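Local coordinates for protein N-acetylglucosamine 2-epimerase (Xylella fastidiosa, PDB 3GT5) that probably isomerises a sugar, as enzymes of the N-acylglucosamine 2-epimerase family do, at residues L257-R262 / A319-T324; L276-V281 / E329-W334. All blocks are in the same frame, centred on the assembly; numbering follows the deposited sequence.

Interaction 1: L257-R262 / A319-T324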
ATOM      1  N   LEU A 257      -5.459  -9.673   6.643  1.00 15.25           N
ATOM      2  CA  LEU A 257      -6.232 -10.788   7.218  1.00 15.02           C
ATOM      3  C   LEU A 257      -6.691 -10.460   8.644  1.00 16.17           C
ATOM      4  O   LEU A 257      -7.796 -10.875   9.067  1.00 16.15           O
ATOM      5  CB  LEU A 257      -5.389 -12.067   7.257  1.00 14.70           C
ATOM      6  CG  LEU A 257      -4.981 -12.629   5.915  1.00 15.19           C
ATOM      7  CD1 LEU A 257      -4.065 -13.878   6.085  1.00 17.44           C
ATOM      8  CD2 LEU A 257      -6.204 -13.002   5.059  1.00 17.57           C
ATOM      9  N   LEU A 258      -5.861  -9.749   9.407  1.00 15.95           N
ATOM     10  CA  LEU A 258      -6.245  -9.356  10.771  1.00 17.75           C
ATOM     11  C   LEU A 258      -7.284  -8.201  10.777  1.00 17.80           C
ATOM     12  O   LEU A 258      -8.092  -8.105  11.701  1.00 19.28           O
ATOM     13  CB  LEU A 258      -5.027  -8.986  11.634  1.00 18.36           C
ATOM     14  CG  LEU A 258      -4.381 -10.161  12.382  1.00 22.18           C
ATOM     15  CD1 LEU A 258      -5.191 -10.645  13.632  1.00 25.58           C
ATOM     16  CD2 LEU A 258      -4.123 -11.312  11.482  1.00 24.46           C
ATOM     17  N   ILE A 259      -7.287  -7.380   9.759  1.00 17.72           N
ATOM     18  CA  ILE A 259      -8.358  -6.370   9.600  1.00 17.41           C
ATOM     19  C   ILE A 259      -9.653  -7.113   9.209  1.00 18.58           C
ATOM     20  O   ILE A 259     -10.709  -6.830   9.754  1.00 17.74           O
ATOM     21  CB  ILE A 259      -8.000  -5.309   8.573  1.00 17.73           C
ATOM     22  CG1 ILE A 259      -6.787  -4.492   9.058  1.00 17.92           C
ATOM     23  CG2 ILE A 259      -9.220  -4.362   8.331  1.00 17.70           C
ATOM     24  CD1 ILE A 259      -6.201  -3.552   8.033  1.00 20.04           C
ATOM     25  N   LEU A 260      -9.557  -8.102   8.330  1.00 18.14           N
ATOM     26  CA  LEU A 260     -10.742  -8.899   7.995  1.00 18.61           C
ATOM     27  C   LEU A 260     -11.319  -9.584   9.223  1.00 19.36           C
ATOM     28  O   LEU A 260     -12.544  -9.658   9.379  1.00 19.15           O
ATOM     29  CB  LEU A 260     -10.432  -9.927   6.929  1.00 18.55           C
ATOM     30  CG  LEU A 260     -10.389  -9.364   5.513  1.00 19.02           C
ATOM     31  CD1 LEU A 260      -9.532 -10.267   4.614  1.00 19.38           C
ATOM     32  CD2 LEU A 260     -11.816  -9.212   4.921  1.00 21.26           C
ATOM     33  N   ASP A 261     -10.434 -10.060  10.109  1.00 19.16           N
ATOM     34  CA  ASP A 261     -10.829 -10.812  11.313  1.00 20.99           C
ATOM     35  C   ASP A 261     -11.628  -9.943  12.304  1.00 20.82           C
ATOM     36  O   ASP A 261     -12.376 -10.455  13.174  1.00 21.36           O
ATOM     37  CB  ASP A 261      -9.570 -11.371  11.962  1.00 19.95           C
ATOM     38  CG  ASP A 261      -9.820 -12.063  13.289  1.00 24.63           C
ATOM     39  OD1 ASP A 261     -10.295 -13.214  13.296  1.00 23.87           O
ATOM     40  OD2 ASP A 261      -9.486 -11.458  14.349  1.00 28.23           O
ATOM     41  N   ARG A 262     -11.405  -8.657  12.230  1.00 21.59           N
ATOM     42  CA  ARG A 262     -12.162  -7.659  12.973  1.00 23.65           C
ATOM     43  C   ARG A 262     -13.636  -7.563  12.528  1.00 23.55           C
ATOM     44  O   ARG A 262     -14.531  -7.286  13.358  1.00 23.60           O
ATOM     45  CB  ARG A 262     -11.440  -6.316  12.834  1.00 25.26           C
ATOM     46  CG  ARG A 262     -11.639  -5.309  13.906  1.00 29.70           C
ATOM     47  CD  ARG A 262     -10.978  -3.963  13.484  1.00 32.75           C
ATOM     48  NE  ARG A 262      -9.519  -4.041  13.600  1.00 32.71           N
ATOM     49  CZ  ARG A 262      -8.618  -3.306  12.946  1.00 31.36           C
ATOM     50  NH1 ARG A 262      -8.958  -2.396  12.050  1.00 31.38           N
ATOM     51  NH2 ARG A 262      -7.338  -3.513  13.194  1.00 32.29           N
ATOM     52  N   ALA A 319       2.661  -6.875  12.973  1.00 16.56           N
ATOM     53  CA  ALA A 319       3.121  -7.368  14.285  1.00 18.09           C
ATOM     54  C   ALA A 319       2.227  -6.855  15.400  1.00 18.28           C
ATOM     55  O   ALA A 319       1.855  -7.622  16.270  1.00 19.37           O
ATOM     56  CB  ALA A 319       4.590  -6.985  14.518  1.00 18.44           C
ATOM     57  N   ALA A 320       1.834  -5.599  15.350  1.00 17.99           N
ATOM     58  CA  ALA A 320       0.937  -5.022  16.357  1.00 19.11           C
ATOM     59  C   ALA A 320      -0.447  -5.722  16.335  1.00 19.64           C
ATOM     60  O   ALA A 320      -1.001  -6.083  17.403  1.00 19.03           O
ATOM     61  CB  ALA A 320       0.828  -3.448  16.159  1.00 18.62           C
ATOM     62  N   LEU A 321      -1.024  -5.891  15.129  1.00 19.73           N
ATOM     63  CA  LEU A 321      -2.305  -6.597  15.015  1.00 19.38           C
ATOM     64  C   LEU A 321      -2.230  -8.075  15.508  1.00 19.88           C
ATOM     65  O   LEU A 321      -3.128  -8.530  16.203  1.00 20.00           O
ATOM     66  CB  LEU A 321      -2.899  -6.475  13.604  1.00 19.76           C
ATOM     67  CG  LEU A 321      -3.292  -5.072  13.103  1.00 22.60           C
ATOM     68  CD1 LEU A 321      -4.125  -5.122  11.822  1.00 23.34           C
ATOM     69  CD2 LEU A 321      -4.037  -4.338  14.120  1.00 24.79           C
ATOM     70  N   LEU A 322      -1.148  -8.781  15.172  1.00 18.38           N
ATOM     71  CA  LEU A 322      -0.945 -10.171  15.561  1.00 20.24           C
ATOM     72  C   LEU A 322      -0.772 -10.263  17.062  1.00 20.48           C
ATOM     73  O   LEU A 322      -1.357 -11.141  17.670  1.00 21.57           O
ATOM     74  CB  LEU A 322       0.281 -10.752  14.878  1.00 20.57           C
ATOM     75  CG  LEU A 322       0.005 -11.073  13.400  1.00 21.24           C
ATOM     76  CD1 LEU A 322       1.281 -11.127  12.554  1.00 20.16           C
ATOM     77  CD2 LEU A 322      -0.755 -12.405  13.363  1.00 22.40           C
ATOM     78  N   ALA A 323       0.004  -9.350  17.629  1.00 20.59           N
ATOM     79  CA  ALA A 323       0.198  -9.276  19.097  1.00 21.98           C
ATOM     80  C   ALA A 323      -1.115  -9.085  19.844  1.00 23.11           C
ATOM     81  O   ALA A 323      -1.365  -9.781  20.861  1.00 25.71           O
ATOM     82  CB  ALA A 323       1.217  -8.160  19.473  1.00 20.76           C
ATOM     83  N   THR A 324      -1.965  -8.177  19.375  1.00 23.95           N
ATOM     84  CA  THR A 324      -3.193  -7.834  20.080  1.00 25.97           C
ATOM     85  C   THR A 324      -4.222  -8.954  19.985  1.00 26.24           C
ATOM     86  O   THR A 324      -4.868  -9.299  20.970  1.00 26.35           O
ATOM     87  CB  THR A 324      -3.797  -6.526  19.546  1.00 25.44           C
ATOM     88  OG1 THR A 324      -2.805  -5.496  19.619  1.00 28.06           O
ATOM     89  CG2 THR A 324      -5.007  -6.121  20.415  1.00 27.75           C
TER

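Interaction 2: L276-V281 / E329-W334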
ATOM      1  N   LEU A 276       2.114 -16.607   7.406  1.00 18.92           N
ATOM      2  CA  LEU A 276       2.746 -15.697   6.465  1.00 18.99           C
ATOM      3  C   LEU A 276       3.808 -14.825   7.155  1.00 19.53           C
ATOM      4  O   LEU A 276       4.945 -14.638   6.648  1.00 18.52           O
ATOM      5  CB  LEU A 276       1.702 -14.777   5.818  1.00 18.36           C
ATOM      6  CG  LEU A 276       0.740 -15.519   4.860  1.00 17.25           C
ATOM      7  CD1 LEU A 276      -0.383 -14.594   4.316  1.00 18.52           C
ATOM      8  CD2 LEU A 276       1.502 -16.189   3.671  1.00 20.58           C
ATOM      9  N   PHE A 277       3.411 -14.267   8.291  1.00 18.99           N
ATOM     10  CA  PHE A 277       4.285 -13.337   9.007  1.00 18.47           C
ATOM     11  C   PHE A 277       5.548 -14.091   9.522  1.00 18.95           C
ATOM     12  O   PHE A 277       6.674 -13.627   9.294  1.00 19.10           O
ATOM     13  CB  PHE A 277       3.554 -12.680  10.154  1.00 19.05           C
ATOM     14  CG  PHE A 277       4.419 -11.733  10.966  1.00 18.09           C
ATOM     15  CD1 PHE A 277       4.351 -10.380  10.743  1.00 19.04           C
ATOM     16  CD2 PHE A 277       5.295 -12.199  11.930  1.00 18.57           C
ATOM     17  CE1 PHE A 277       5.128  -9.475  11.445  1.00 19.38           C
ATOM     18  CE2 PHE A 277       6.089 -11.289  12.655  1.00 17.87           C
ATOM     19  CZ  PHE A 277       5.995  -9.935  12.407  1.00 18.33           C
ATOM     20  N   ASP A 278       5.348 -15.240  10.159  1.00 20.17           N
ATOM     21  CA  ASP A 278       6.435 -15.946  10.889  1.00 20.98           C
ATOM     22  C   ASP A 278       7.496 -16.365   9.896  1.00 20.95           C
ATOM     23  O   ASP A 278       8.683 -16.142  10.122  1.00 20.70           O
ATOM     24  CB  ASP A 278       5.934 -17.188  11.654  1.00 22.62           C
ATOM     25  CG  ASP A 278       4.954 -16.861  12.806  1.00 23.95           C
ATOM     26  OD1 ASP A 278       4.724 -15.674  13.167  1.00 24.52           O
ATOM     27  OD2 ASP A 278       4.373 -17.843  13.331  1.00 25.71           O
ATOM     28  N   VAL A 279       7.077 -16.965   8.791  1.00 19.63           N
ATOM     29  CA  VAL A 279       8.010 -17.387   7.756  1.00 21.11           C
ATOM     30  C   VAL A 279       8.711 -16.217   7.094  1.00 20.22           C
ATOM     31  O   VAL A 279       9.951 -16.246   6.930  1.00 21.33           O
ATOM     32  CB  VAL A 279       7.307 -18.246   6.681  1.00 21.25           C
ATOM     33  CG1 VAL A 279       8.241 -18.489   5.491  1.00 22.29           C
ATOM     34  CG2 VAL A 279       6.842 -19.536   7.316  1.00 22.58           C
ATOM     35  N   ALA A 280       7.959 -15.175   6.742  1.00 20.18           N
ATOM     36  CA  ALA A 280       8.531 -13.995   6.067  1.00 19.35           C
ATOM     37  C   ALA A 280       9.628 -13.322   6.883  1.00 19.75           C
ATOM     38  O   ALA A 280      10.696 -12.982   6.346  1.00 20.32           O
ATOM     39  CB  ALA A 280       7.417 -12.966   5.701  1.00 19.77           C
ATOM     40  N   VAL A 281       9.395 -13.101   8.168  1.00 19.41           N
ATOM     41  CA  VAL A 281      10.405 -12.392   8.967  1.00 20.42           C
ATOM     42  C   VAL A 281      11.595 -13.327   9.272  1.00 21.51           C
ATOM     43  O   VAL A 281      12.726 -12.833   9.325  1.00 22.35           O
ATOM     44  CB  VAL A 281       9.821 -11.700  10.258  1.00 19.99           C
ATOM     45  CG1 VAL A 281       8.737 -10.738   9.832  1.00 20.67           C
ATOM     46  CG2 VAL A 281       9.278 -12.743  11.284  1.00 20.41           C
ATOM     47  N   GLU A 329       3.479 -12.383  23.039  1.00 32.23           N
ATOM     48  CA  GLU A 329       4.361 -11.246  23.281  1.00 32.17           C
ATOM     49  C   GLU A 329       5.535 -11.216  22.302  1.00 30.70           C
ATOM     50  O   GLU A 329       6.160 -10.161  22.116  1.00 29.01           O
ATOM     51  CB  GLU A 329       4.870 -11.287  24.743  1.00 33.88           C
ATOM     52  CG  GLU A 329       5.764 -10.109  25.183  1.00 37.77           C
ATOM     53  CD  GLU A 329       5.054  -8.756  25.215  1.00 42.13           C
ATOM     54  OE1 GLU A 329       5.771  -7.724  25.279  1.00 45.04           O
ATOM     55  OE2 GLU A 329       3.791  -8.717  25.197  1.00 46.68           O
ATOM     56  N   ARG A 330       5.836 -12.349  21.664  1.00 28.65           N
ATOM     57  CA  ARG A 330       6.892 -12.374  20.669  1.00 28.08           C
ATOM     58  C   ARG A 330       6.536 -11.412  19.518  1.00 26.48           C
ATOM     59  O   ARG A 330       7.433 -10.851  18.888  1.00 26.85           O
ATOM     60  CB  ARG A 330       7.158 -13.800  20.145  1.00 28.25           C
ATOM     61  CG  ARG A 330       7.873 -14.720  21.196  1.00 32.06           C
ATOM     62  CD  ARG A 330       7.947 -16.218  20.794  1.00 34.68           C
ATOM     63  NE  ARG A 330       6.641 -16.792  20.447  1.00 37.75           N
ATOM     64  CZ  ARG A 330       6.463 -17.992  19.868  1.00 42.82           C
ATOM     65  NH1 ARG A 330       7.498 -18.784  19.568  1.00 42.41           N
ATOM     66  NH2 ARG A 330       5.230 -18.416  19.592  1.00 43.18           N
ATOM     67  N   TYR A 331       5.233 -11.222  19.249  1.00 25.05           N
ATOM     68  CA  TYR A 331       4.813 -10.248  18.222  1.00 23.03           C
ATOM     69  C   TYR A 331       5.073  -8.793  18.640  1.00 23.01           C
ATOM     70  O   TYR A 331       5.417  -7.973  17.806  1.00 21.54           O
ATOM     71  CB  TYR A 331       3.368 -10.458  17.770  1.00 22.35           C
ATOM     72  CG  TYR A 331       3.171 -11.729  16.987  1.00 22.30           C
ATOM     73  CD1 TYR A 331       3.879 -11.975  15.818  1.00 22.08           C
ATOM     74  CD2 TYR A 331       2.258 -12.704  17.427  1.00 23.20           C
ATOM     75  CE1 TYR A 331       3.704 -13.157  15.115  1.00 21.19           C
ATOM     76  CE2 TYR A 331       2.076 -13.905  16.714  1.00 23.93           C
ATOM     77  CZ  TYR A 331       2.800 -14.124  15.573  1.00 23.51           C
ATOM     78  OH  TYR A 331       2.629 -15.299  14.869  1.00 22.30           O
ATOM     79  N   TRP A 332       4.947  -8.461  19.918  1.00 22.22           N
ATOM     80  CA  TRP A 332       5.335  -7.125  20.356  1.00 23.03           C
ATOM     81  C   TRP A 332       6.848  -6.928  20.312  1.00 23.27           C
ATOM     82  O   TRP A 332       7.308  -5.816  20.047  1.00 24.42           O
ATOM     83  CB  TRP A 332       4.793  -6.792  21.754  1.00 22.90           C
ATOM     84  CG  TRP A 332       3.325  -6.389  21.793  1.00 22.63           C
ATOM     85  CD1 TRP A 332       2.334  -6.969  22.547  1.00 23.97           C
ATOM     86  CD2 TRP A 332       2.713  -5.279  21.124  1.00 21.24           C
ATOM     87  NE1 TRP A 332       1.152  -6.314  22.359  1.00 25.42           N
ATOM     88  CE2 TRP A 332       1.352  -5.261  21.502  1.00 22.72           C
ATOM     89  CE3 TRP A 332       3.178  -4.304  20.233  1.00 23.04           C
ATOM     90  CZ2 TRP A 332       0.442  -4.348  20.976  1.00 23.79           C
ATOM     91  CZ3 TRP A 332       2.280  -3.348  19.753  1.00 21.45           C
ATOM     92  CH2 TRP A 332       0.922  -3.392  20.119  1.00 22.62           C
ATOM     93  N   GLN A 333       7.617  -7.987  20.598  1.00 24.84           N
ATOM     94  CA  GLN A 333       9.065  -7.934  20.434  1.00 24.25           C
ATOM     95  C   GLN A 333       9.431  -7.655  18.975  1.00 23.23           C
ATOM     96  O   GLN A 333      10.356  -6.870  18.706  1.00 21.78           O
ATOM     97  CB  GLN A 333       9.743  -9.184  20.992  1.00 25.30           C
ATOM     98  CG  GLN A 333       9.661  -9.148  22.505  1.00 29.89           C
ATOM     99  CD  GLN A 333       9.824 -10.476  23.173  1.00 34.76           C
ATOM    100  OE1 GLN A 333      10.091 -11.505  22.540  1.00 37.77           O
ATOM    101  NE2 GLN A 333       9.645 -10.469  24.493  1.00 40.27           N
ATOM    102  N   TRP A 334       8.699  -8.255  18.038  1.00 20.90           N
ATOM    103  CA  TRP A 334       8.945  -7.937  16.612  1.00 20.00           C
ATOM    104  C   TRP A 334       8.651  -6.478  16.305  1.00 19.22           C
ATOM    105  O   TRP A 334       9.420  -5.801  15.649  1.00 19.60           O
ATOM    106  CB  TRP A 334       8.159  -8.847  15.675  1.00 19.88           C
ATOM    107  CG  TRP A 334       8.932 -10.092  15.352  1.00 20.27           C
ATOM    108  CD1 TRP A 334       8.660 -11.356  15.764  1.00 23.02           C
ATOM    109  CD2 TRP A 334      10.107 -10.178  14.539  1.00 22.28           C
ATOM    110  NE1 TRP A 334       9.596 -12.222  15.271  1.00 24.06           N
ATOM    111  CE2 TRP A 334      10.482 -11.534  14.492  1.00 24.10           C
ATOM    112  CE3 TRP A 334      10.854  -9.245  13.816  1.00 23.21           C
ATOM    113  CZ2 TRP A 334      11.595 -11.976  13.784  1.00 25.25           C
ATOM    114  CZ3 TRP A 334      11.951  -9.676  13.117  1.00 24.31           C
ATOM    115  CH2 TRP A 334      12.315 -11.042  13.110  1.00 24.33           C
TER

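Interaction 1: L257-R262 / A319-T324
L258 and L321 are the nearest pair across the two segments, their CA atoms 6.4 Å apart. The two side chains slide past each other in opposite directions, and CB of L258 lies 3.8 Å from CB of L321. CD1 of L258 comes near the carbonyl oxygen of L321, and CD2 reaches the CD2 methyl of L322 at 4.0 Å, the L322 side chain lying roughly at a right angle to that of L258. Leucine suits this place because its fork can touch two successive residues of the facing helix. I259, one residue on, adds a smaller contact at the flank. CG1 of I259 stands beside the backbone N (chi1 -65°), and the beta-branch keeps this apolar atom close to the backbone, where it lies 3.9 Å from CD1 of L321.

The segments belong to helices 247-263 and 309-326, whose short axes here approach to 10.2 Å at 44°. This is helix-on-helix packing within the (alpha/alpha)6-barrel, the fold of this epimerase family.

R262, a turn beyond L258, closes the exposed end. Its CG is anti to the backbone N and the chain bends at chi3 (-75°), which turns NE; the side chain crosses that of L321 at about a right angle, NH2 of R262 lying 3.5 Å from CD2 of L321. The methyl sits at the edge of the guanidinium, in its plane. NH2 also forms a salt bridge with E385, so a long side chain can lie against L321 while its charged end is paired with E385.

Interaction 2: L276-V281 / E329-W334
An aromatic cluster of F277, Y331 and W334 fills the gap between helices 269-284 and 329-346 of the (alpha/alpha)6-barrel. The short axes stand 12.7 Å apart, a spacing that large flat side chains can span. The F277 ring takes two different roles. Toward Y331 it offers its face: the tyrosine edge approaches in an offset edge-to-face pair, the planes at 79° and CE1 of Y331 3.7 Å from CD2 of F277. Toward W334 it turns its own edge, CE2 of F277 standing 4.0 Å from CD1 of W334 above the five-membered ring, with the planes at 81°.

V281, one turn after F277, meets the same face of the indole over its six-membered ring. The two side chains reach toward each other tip to tip, and CG2 of V281 lies 3.8 Å from the centroid of that ring in a CH-pi contact. The short, branched valine fits against the wide tryptophan surface, bringing a methyl to the ring.

Y331 adds the polar part of the contact. Its hydroxyl gives a hydrogen bond to OD1 of D278, with OH 2.7 Å from OD1, using the syn lone pair of that oxygen. The carboxylate and phenol planes are only 22° apart, although the side chains cross at about a right angle. R274, a turn before D278, also hydrogen-bonds to the tyrosine oxygen through NE, so the hydroxyl is held by two polar groups.

W285 packs edge-to-face with W334, and L292 touches V281. F277 and Y331 also touch helix 309-326, at L322 and A323 respectively, and F277 lies against T251 of helix 247-263 as well.

Interactions 1 and 2 join two pairs of consecutive helices: 247-263 is followed by 269-284, and 309-326 by 329-346. The first helices of the pairs meet in interaction 1 and the second in interaction 2, at similar angles but with a wider axis spacing in the latter. Both are largely buried, interaction 1 lying nearer the centre of the chain. There the contact is made by aliphatic side chains, with an arginine at the exposed end; farther out, aromatic rings and a tyrosine-aspartate hydrogen bond bridge the gap. The contacts touch directly: CD1 of L322 packs 3.6 Å from CG of F277, and CB of A323 lies 3.4 Å from NE1 of W332.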